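Local coordinates for histidine--tRNA ligase (Staphylococcus aureus, PDB 1QE0), which catalyses the ATP-dependent attachment of L-histidine to tRNA(His), releasing AMP and diphosphate, as a homodimeric class II aminoacyl-tRNA synthetase, at the interface of chains A and B. Coordinates in Å, arbitrary orientation; residue numbers count along the deposited sequence, not the author numbering. Chains: chain A/B, Histidine--tRNA ligase.

The interface of chains A and B. Residues chain A 11-13, 16; chain B 36-38, 104.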
# COMPACT_ATOMS: atom_id res chain seq x y z
N ILE A 11 12.32 6.65 0.05
CA ILE A 11 12.40 5.31 0.59
C ILE A 11 13.18 4.61 -0.52
O ILE A 11 12.68 4.42 -1.62
CB ILE A 11 10.99 4.75 0.88
CG1 ILE A 11 10.47 5.37 2.18
CG2 ILE A 11 11.01 3.26 1.08
CD1 ILE A 11 8.97 5.39 2.29
N LEU A 12 14.46 4.36 -0.26
CA LEU A 12 15.32 3.73 -1.25
C LEU A 12 15.24 2.20 -1.24
O LEU A 12 14.73 1.62 -0.30
CB LEU A 12 16.74 4.23 -1.04
CG LEU A 12 16.96 5.75 -1.10
CD1 LEU A 12 18.43 6.02 -1.09
CD2 LEU A 12 16.35 6.35 -2.35
N PRO A 13 15.76 1.52 -2.28
CA PRO A 13 15.73 0.04 -2.38
C PRO A 13 15.96 -0.84 -1.14
O PRO A 13 15.46 -1.97 -1.10
CB PRO A 13 16.75 -0.25 -3.46
CG PRO A 13 16.52 0.87 -4.38
CD PRO A 13 16.37 2.09 -3.49
N SER A 16 12.42 0.02 0.88
CA SER A 16 11.18 -0.24 0.15
C SER A 16 10.68 -1.64 0.37
O SER A 16 9.49 -1.83 0.60
CB SER A 16 11.31 0.06 -1.33
OG SER A 16 12.34 -0.69 -1.89
N LYS B 36 14.58 -2.71 -8.32
CA LYS B 36 14.26 -2.42 -6.92
C LYS B 36 13.39 -1.18 -6.80
O LYS B 36 13.61 -0.19 -7.51
CB LYS B 36 15.55 -2.20 -6.15
CG LYS B 36 16.63 -3.19 -6.41
CD LYS B 36 16.29 -4.57 -5.92
CE LYS B 36 17.50 -5.48 -6.13
NZ LYS B 36 17.22 -6.93 -5.90
N GLU B 37 12.46 -1.18 -5.86
CA GLU B 37 11.56 -0.03 -5.71
C GLU B 37 12.14 1.15 -5.00
O GLU B 37 12.86 1.00 -4.05
CB GLU B 37 10.29 -0.44 -4.97
CG GLU B 37 9.15 0.52 -5.18
CD GLU B 37 8.00 0.34 -4.21
OE1 GLU B 37 8.13 -0.39 -3.19
OE2 GLU B 37 6.94 0.96 -4.50
N ILE B 38 11.78 2.33 -5.44
CA ILE B 38 12.23 3.55 -4.79
C ILE B 38 10.93 4.34 -4.65
O ILE B 38 10.03 4.18 -5.47
CB ILE B 38 13.24 4.34 -5.68
CG1 ILE B 38 13.73 5.59 -4.96
CG2 ILE B 38 12.61 4.70 -7.05
CD1 ILE B 38 14.49 6.51 -5.83
N LEU B 104 15.92 0.47 -11.15
CA LEU B 104 14.90 0.92 -10.18
C LEU B 104 13.49 1.02 -10.78
O LEU B 104 13.34 1.24 -11.98
CB LEU B 104 15.26 2.32 -9.70
CG LEU B 104 16.59 2.65 -9.02
CD1 LEU B 104 16.81 4.17 -9.03
CD2 LEU B 104 16.53 2.11 -7.62
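A:Pro13, the first residue of helix 13-33, sets its ring against B:Lys36 and B:Leu104, and it has 66 Å² of its surface hidden by chain B. The nearest apolar pairs of the ring are made by CB and CG: CB of A:Pro13 lies 3.5 Å from CB of B:Lys36, and CG of A:Pro13 lies 3.5 Å from the methyl CD2 of B:Leu104. The leucine side chain meets the ring at about a right angle, presenting this one methyl branch, whereas the lysine contributes the root of its chain. One turn further along the helix, the hydroxyl OG of A:Ser16 donates a hydrogen bond of 2.8 Å to the backbone O of B:Glu37. The donor stands above the carbonyl plane, 37° out of it, with a C=O...OG angle of 125°. A chi1 of 57° puts OG between the serine's own backbone N and carbonyl carbon, turned toward that acceptor, while CB of A:Ser16 packs 3.8 Å from CB of B:Glu37. On the other flank, A:Leu12 and B:Ile38 run side by side in the same direction, CD2 of the leucine 3.8 Å from CG1 of the isoleucine. Strand 36-37 supplies the acceptor carbonyl, and strand 102-111 carries B:Leu104 to the proline. The patch thus docks the start of one subunit's helix, with the loop residue before it, against strand 36-37, the loop residue that follows it and strand 102-111 of the other, and its two-fold twin repeats the arrangement, probably helping to hold the homodimer together.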